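Local coordinates for uncharacterized protein (Bacteroides thetaiotaomicron, PDB 4QNI) that is of unknown molecular function but probably serves as an auxiliary nutrient-binding protein, built from two predominantly beta domains, at residues A71-A74 against D75-N78; V223-Y227 against T228-K232. All coordinates share one frame; numbering follows the deposited sequence.

Interaction 1. Residues A71-A74 against D75-N78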
ATOM      1  N   ALA A  71      11.758 -22.888 -20.664  1.00 43.50           N
ATOM      2  CA  ALA A  71      10.767 -23.454 -21.571  1.00 42.65           C
ATOM      3  C   ALA A  71       9.593 -22.511 -21.761  1.00 45.04           C
ATOM      4  O   ALA A  71       9.371 -21.616 -20.944  1.00 43.23           O
ATOM      5  CB  ALA A  71      10.281 -24.814 -21.067  1.00 42.77           C
ATOM      6  N   HIS A  72       8.868 -22.719 -22.873  1.00 42.04           N
ATOM      7  CA  HIS A  72       7.636 -22.032 -23.238  1.00 42.32           C
ATOM      8  C   HIS A  72       6.625 -22.314 -22.126  1.00 47.75           C
ATOM      9  O   HIS A  72       6.616 -23.424 -21.607  1.00 48.54           O
ATOM     10  CB  HIS A  72       7.144 -22.543 -24.612  1.00 43.07           C
ATOM     11  CG  HIS A  72       5.916 -21.851 -25.118  1.00 45.99           C
ATOM     12  ND1 HIS A  72       4.885 -22.559 -25.725  1.00 47.86           N
ATOM     13  CD2 HIS A  72       5.585 -20.538 -25.090  1.00 46.68           C
ATOM     14  CE1 HIS A  72       3.953 -21.673 -26.005  1.00 46.51           C
ATOM     15  NE2 HIS A  72       4.327 -20.443 -25.638  1.00 46.49           N
ATOM     16  N   ASP A  73       5.873 -21.292 -21.680  1.00 43.26           N
ATOM     17  CA  ASP A  73       4.912 -21.451 -20.592  1.00 42.91           C
ATOM     18  C   ASP A  73       3.522 -20.926 -21.024  1.00 44.56           C
ATOM     19  O   ASP A  73       3.043 -19.912 -20.526  1.00 43.34           O
ATOM     20  CB  ASP A  73       5.425 -20.735 -19.322  1.00 44.28           C
ATOM     21  CG  ASP A  73       4.625 -21.020 -18.053  1.00 52.71           C
ATOM     22  OD1 ASP A  73       3.638 -21.816 -18.119  1.00 50.13           O
ATOM     23  OD2 ASP A  73       4.956 -20.438 -17.011  1.00 58.14           O
ATOM     24  N   ALA A  74       2.876 -21.646 -21.936  1.00 42.01           N
ATOM     25  CA  ALA A  74       1.543 -21.305 -22.438  1.00 41.74           C
ATOM     26  C   ALA A  74       0.484 -21.381 -21.315  1.00 45.69           C
ATOM     27  O   ALA A  74      -0.470 -20.606 -21.331  1.00 44.97           O
ATOM     28  CB  ALA A  74       1.176 -22.222 -23.592  1.00 42.33           C
ATOM     29  N   ASP A  75       0.717 -22.235 -20.306  1.00 43.47           N
ATOM     30  CA  ASP A  75      -0.178 -22.430 -19.147  1.00 45.10           C
ATOM     31  C   ASP A  75      -0.383 -21.172 -18.360  1.00 47.15           C
ATOM     32  O   ASP A  75      -1.525 -20.785 -18.172  1.00 47.79           O
ATOM     33  CB  ASP A  75       0.335 -23.528 -18.198  1.00 48.46           C
ATOM     34  CG  ASP A  75       0.108 -24.934 -18.674  1.00 69.05           C
ATOM     35  OD1 ASP A  75      -0.972 -25.199 -19.254  1.00 72.59           O
ATOM     36  OD2 ASP A  75       0.982 -25.789 -18.419  1.00 83.00           O
ATOM     37  N   THR A  76       0.705 -20.515 -17.923  1.00 42.43           N
ATOM     38  CA  THR A  76       0.627 -19.265 -17.155  1.00 41.76           C
ATOM     39  C   THR A  76      -0.072 -18.171 -17.988  1.00 43.96           C
ATOM     40  O   THR A  76      -0.877 -17.419 -17.445  1.00 44.00           O
ATOM     41  CB  THR A  76       2.032 -18.852 -16.696  1.00 47.04           C
ATOM     42  OG1 THR A  76       2.586 -19.925 -15.936  1.00 49.09           O
ATOM     43  CG2 THR A  76       2.035 -17.589 -15.848  1.00 41.19           C
ATOM     44  N   LEU A  77       0.219 -18.098 -19.293  1.00 40.18           N
ATOM     45  CA  LEU A  77      -0.425 -17.124 -20.170  1.00 39.64           C
ATOM     46  C   LEU A  77      -1.930 -17.403 -20.227  1.00 44.32           C
ATOM     47  O   LEU A  77      -2.725 -16.468 -20.105  1.00 44.77           O
ATOM     48  CB  LEU A  77       0.205 -17.154 -21.585  1.00 38.99           C
ATOM     49  CG  LEU A  77      -0.381 -16.201 -22.630  1.00 41.15           C
ATOM     50  CD1 LEU A  77      -0.421 -14.763 -22.130  1.00 39.24           C
ATOM     51  CD2 LEU A  77       0.398 -16.278 -23.925  1.00 41.35           C
ATOM     52  N   ASN A  78      -2.325 -18.686 -20.378  1.00 41.22           N
ATOM     53  CA  ASN A  78      -3.745 -19.055 -20.393  1.00 42.73           C
ATOM     54  C   ASN A  78      -4.471 -18.632 -19.115  1.00 49.02           C
ATOM     55  O   ASN A  78      -5.521 -18.006 -19.219  1.00 49.26           O
ATOM     56  CB  ASN A  78      -3.918 -20.539 -20.618  1.00 43.01           C
ATOM     57  CG  ASN A  78      -3.599 -20.942 -22.037  1.00 55.82           C
ATOM     58  OD1 ASN A  78      -3.549 -20.116 -22.950  1.00 42.82           O
ATOM     59  ND2 ASN A  78      -3.345 -22.217 -22.243  1.00 46.63           N
TER
HETATM   60  O   HOH W   1       3.731 -24.611 -19.870  1.00 76.27           O
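Asp73 caps the start of helix 74-85 by taking two bonds from Thr76, one on each carboxylate oxygen. Its OD1 accepts the backbone N-H of Thr76 at 3.2 Å from N, a nearly straight bond (168°) that reaches the oxygen from well above the carboxylate plane. Its OD2 accepts from the hydroxyl of the same residue, with Thr76 OG1 2.7 Å away and again raised from that plane. The carboxylate swings out to these donors because CG stands anti to the backbone N of Asp73 (chi1 -170°), while Thr76 keeps OG1 beside its own N, which brings the hydroxyl to the same carboxylate as the amide. A water lies between Asp73 OD1 and Asp75 OD2, though its link to Asp75 is weak. Past the cap, regular helical bonding takes over: Asn78 N donates to Ala74 O at 2.8 Å. The outer side chains turn to the second subunit, where Asn117 of that subunit donates to Asp75 OD1 and accepts from Asn78 ND2. Lys160 adds a long, weak ion pair at OD2 of Asp73; the two Thr76 bonds grip the buried carboxylate, and its negative charge probably complements the helix dipole at this first turn.

Interaction 2. Residues V223-Y227 against T228-K232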
ATOM      1  N   VAL A 223     -10.682   4.410 -30.528  1.00 48.06           N
ATOM      2  CA  VAL A 223     -10.475   2.957 -30.464  1.00 46.40           C
ATOM      3  C   VAL A 223      -9.080   2.714 -29.887  1.00 47.55           C
ATOM      4  O   VAL A 223      -8.153   3.480 -30.158  1.00 45.70           O
ATOM      5  CB  VAL A 223     -10.648   2.280 -31.853  1.00 49.62           C
ATOM      6  CG1 VAL A 223     -10.436   0.761 -31.779  1.00 48.58           C
ATOM      7  CG2 VAL A 223     -12.007   2.603 -32.462  1.00 50.42           C
ATOM      8  N   ASP A 224      -8.947   1.694 -29.053  1.00 44.34           N
ATOM      9  CA  ASP A 224      -7.667   1.317 -28.461  1.00 42.63           C
ATOM     10  C   ASP A 224      -7.623  -0.202 -28.312  1.00 46.37           C
ATOM     11  O   ASP A 224      -8.545  -0.896 -28.763  1.00 47.84           O
ATOM     12  CB  ASP A 224      -7.377   2.061 -27.125  1.00 43.80           C
ATOM     13  CG  ASP A 224      -8.309   1.765 -25.948  1.00 48.27           C
ATOM     14  OD1 ASP A 224      -8.838   0.627 -25.868  1.00 45.44           O
ATOM     15  OD2 ASP A 224      -8.464   2.652 -25.077  1.00 53.72           O
ATOM     16  N   GLU A 225      -6.533  -0.700 -27.716  1.00 40.81           N
ATOM     17  CA  GLU A 225      -6.201  -2.097 -27.451  1.00 40.43           C
ATOM     18  C   GLU A 225      -7.274  -2.883 -26.695  1.00 46.18           C
ATOM     19  O   GLU A 225      -7.267  -4.115 -26.753  1.00 47.48           O
ATOM     20  CB  GLU A 225      -4.944  -2.124 -26.592  1.00 40.67           C
ATOM     21  CG  GLU A 225      -3.884  -3.044 -27.098  1.00 47.33           C
ATOM     22  CD  GLU A 225      -2.610  -2.872 -26.305  1.00 56.86           C
ATOM     23  OE1 GLU A 225      -2.608  -3.219 -25.104  1.00 52.06           O
ATOM     24  OE2 GLU A 225      -1.601  -2.423 -26.893  1.00 50.75           O
ATOM     25  N   ASP A 226      -8.123  -2.203 -25.901  1.00 43.79           N
ATOM     26  CA  ASP A 226      -9.112  -2.922 -25.110  1.00 45.78           C
ATOM     27  C   ASP A 226     -10.484  -3.018 -25.828  1.00 49.97           C
ATOM     28  O   ASP A 226     -11.425  -3.556 -25.256  1.00 50.89           O
ATOM     29  CB  ASP A 226      -9.203  -2.364 -23.678  1.00 49.37           C
ATOM     30  CG  ASP A 226      -7.967  -2.664 -22.828  1.00 65.96           C
ATOM     31  OD1 ASP A 226      -7.247  -3.655 -23.133  1.00 67.98           O
ATOM     32  OD2 ASP A 226      -7.723  -1.922 -21.860  1.00 75.59           O
ATOM     33  N   TYR A 227     -10.539  -2.638 -27.120  1.00 46.23           N
ATOM     34  CA  TYR A 227     -11.712  -2.806 -27.992  1.00 46.21           C
ATOM     35  C   TYR A 227     -11.643  -4.193 -28.604  1.00 49.64           C
ATOM     36  O   TYR A 227     -10.634  -4.542 -29.228  1.00 45.37           O
ATOM     37  CB  TYR A 227     -11.745  -1.729 -29.108  1.00 46.11           C
ATOM     38  CG  TYR A 227     -12.282  -0.382 -28.673  1.00 46.89           C
ATOM     39  CD1 TYR A 227     -11.695   0.321 -27.621  1.00 47.38           C
ATOM     40  CD2 TYR A 227     -13.377   0.199 -29.318  1.00 48.84           C
ATOM     41  CE1 TYR A 227     -12.208   1.544 -27.194  1.00 50.66           C
ATOM     42  CE2 TYR A 227     -13.871   1.447 -28.929  1.00 50.31           C
ATOM     43  CZ  TYR A 227     -13.287   2.112 -27.860  1.00 55.94           C
ATOM     44  OH  TYR A 227     -13.756   3.332 -27.452  1.00 53.55           O
ATOM     45  N   THR A 228     -12.719  -4.987 -28.467  1.00 48.90           N
ATOM     46  CA  THR A 228     -12.743  -6.339 -29.031  1.00 47.89           C
ATOM     47  C   THR A 228     -12.743  -6.269 -30.565  1.00 50.50           C
ATOM     48  O   THR A 228     -12.289  -7.208 -31.208  1.00 50.11           O
ATOM     49  CB  THR A 228     -13.939  -7.156 -28.499  1.00 54.78           C
ATOM     50  OG1 THR A 228     -15.149  -6.575 -28.971  1.00 56.77           O
ATOM     51  CG2 THR A 228     -13.963  -7.283 -26.975  1.00 52.41           C
ATOM     52  N   ASP A 229     -13.233  -5.155 -31.143  1.00 48.81           N
ATOM     53  CA  ASP A 229     -13.311  -4.917 -32.610  1.00 49.30           C
ATOM     54  C   ASP A 229     -12.127  -4.068 -33.190  1.00 49.97           C
ATOM     55  O   ASP A 229     -12.199  -3.691 -34.365  1.00 50.07           O
ATOM     56  CB  ASP A 229     -14.672  -4.263 -32.999  1.00 52.65           C
ATOM     57  CG  ASP A 229     -15.100  -3.030 -32.212  1.00 59.68           C
ATOM     58  OD1 ASP A 229     -14.432  -2.706 -31.205  1.00 56.77           O
ATOM     59  OD2 ASP A 229     -16.132  -2.402 -32.595  1.00 69.02           O
ATOM     60  N   ARG A 230     -11.040  -3.830 -32.391  1.00 44.76           N
ATOM     61  CA  ARG A 230      -9.774  -3.129 -32.740  1.00 44.03           C
ATOM     62  C   ARG A 230      -9.384  -3.204 -34.213  1.00 48.18           C
ATOM     63  O   ARG A 230      -9.109  -2.185 -34.857  1.00 46.50           O
ATOM     64  CB  ARG A 230      -8.563  -3.823 -32.035  1.00 44.35           C
ATOM     65  CG  ARG A 230      -8.387  -3.621 -30.584  1.00 55.00           C
ATOM     66  CD  ARG A 230      -7.038  -4.081 -30.076  1.00 52.90           C
ATOM     67  NE  ARG A 230      -6.643  -5.458 -30.368  1.00 54.92           N
ATOM     68  CZ  ARG A 230      -7.026  -6.525 -29.671  1.00 68.55           C
ATOM     69  NH1 ARG A 230      -7.913  -6.407 -28.694  1.00 69.45           N
ATOM     70  NH2 ARG A 230      -6.578  -7.726 -29.993  1.00 46.79           N
ATOM     71  N   ARG A 231      -9.226  -4.471 -34.684  1.00 45.48           N
ATOM     72  CA  ARG A 231      -8.668  -4.891 -35.976  1.00 45.63           C
ATOM     73  C   ARG A 231      -9.392  -4.257 -37.176  1.00 48.66           C
ATOM     74  O   ARG A 231      -8.788  -4.097 -38.240  1.00 47.08           O
ATOM     75  CB  ARG A 231      -8.650  -6.432 -36.068  1.00 46.63           C
ATOM     76  CG  ARG A 231      -7.771  -7.100 -34.985  1.00 55.64           C
ATOM     77  CD  ARG A 231      -8.050  -8.593 -34.883  1.00 52.79           C
ATOM     78  NE  ARG A 231      -7.230  -9.304 -33.895  1.00 52.14           N
ATOM     79  CZ  ARG A 231      -7.543  -9.454 -32.603  1.00 69.83           C
ATOM     80  NH1 ARG A 231      -8.619  -8.860 -32.096  1.00 50.55           N
ATOM     81  NH2 ARG A 231      -6.750 -10.162 -31.797  1.00 53.83           N
ATOM     82  N   LYS A 232     -10.655  -3.856 -36.989  1.00 46.61           N
ATOM     83  CA  LYS A 232     -11.445  -3.179 -38.015  1.00 48.43           C
ATOM     84  C   LYS A 232     -11.025  -1.692 -38.145  1.00 51.55           C
ATOM     85  O   LYS A 232     -11.395  -1.045 -39.123  1.00 52.38           O
ATOM     86  CB  LYS A 232     -12.954  -3.260 -37.650  1.00 53.17           C
ATOM     87  CG  LYS A 232     -13.784  -4.264 -38.448  1.00 73.43           C
ATOM     88  CD  LYS A 232     -15.303  -4.203 -38.109  1.00 85.66           C
ATOM     89  CE  LYS A 232     -16.094  -3.151 -38.883  1.00 92.60           C
ATOM     90  NZ  LYS A 232     -17.572  -3.361 -38.797  1.00 91.95           N
TER
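Two consecutive type I beta turns, Asp224 to Tyr227 and Tyr227 to Arg230, share Tyr227 and shape the loop between strands 215-219 and 234-240. An Asx turn reinforces the first: Asp224 OD1 accepts from Asp226 N at 2.9 Å, on the anti side though tilted out of the carboxylate plane, while OD2 of the same residue forms a salt bridge with Lys203. The backbone bond from Tyr227 N to Asp224 O closes that turn. The second is closed by Arg230 N donating to Tyr227 O at 3.3 Å, although the position of this oxygen is less certain. Arg230 then folds back over the first turn. CG stands beside its own backbone N (chi1 -74°), and a bend at chi3 (-54°) carries the chain across Glu225, with Arg230 CD 3.4 Å from Glu225 CA. Arg230 NH1 ends 3.1 Å from Glu225 O, and it gives a weak bond to Tyr227 O; both oxygens lie oblique to the guanidinium. NH2 reaches outward to the carbonyls of Ser133 and Glu90. Tyr227 and Asp229 run side by side, their ring and carboxylate planes 8° apart, and Asp229 OD1 sits at the ring edge 3.6 Å from Tyr227 CD2. Val223 CA lies over one face of that ring, and Tyr281 of the second subunit makes an edge-to-face contact with it. Replacing Arg230 with an alanine would probably leave the Ser133 and Glu90 carbonyls without this donor and open a gap beside Glu225. With NH2 bonded to those two carbonyls, the positive guanidinium probably gains from their partial negative charge and ties the paired turns to the neighbouring loops through directional N-H donation.

How the interactions relate
From the N terminus, the chain first meets interaction 1, where strand 66-72 of the mixed sheet gives way to helix 74-85 in the DUF4973 region. Interaction 1 starts a helix and closes no loop; its side chains pack on strands 93-95, 135-142 and 160-168, setting the helix start against that sheet. Interaction 2 comes about 150 residues later, in the BT_3044-like C-terminal region, and shapes the loop between strand 215-219 and its antiparallel neighbour 234-240. The two follow in series without nesting or crossing, and the centres of interactions 1 and 2 are about 24 Å apart. Interaction 2 nevertheless reaches back to loop residues Glu90, Leu91 and Ser133, and both contacts meet the second subunit.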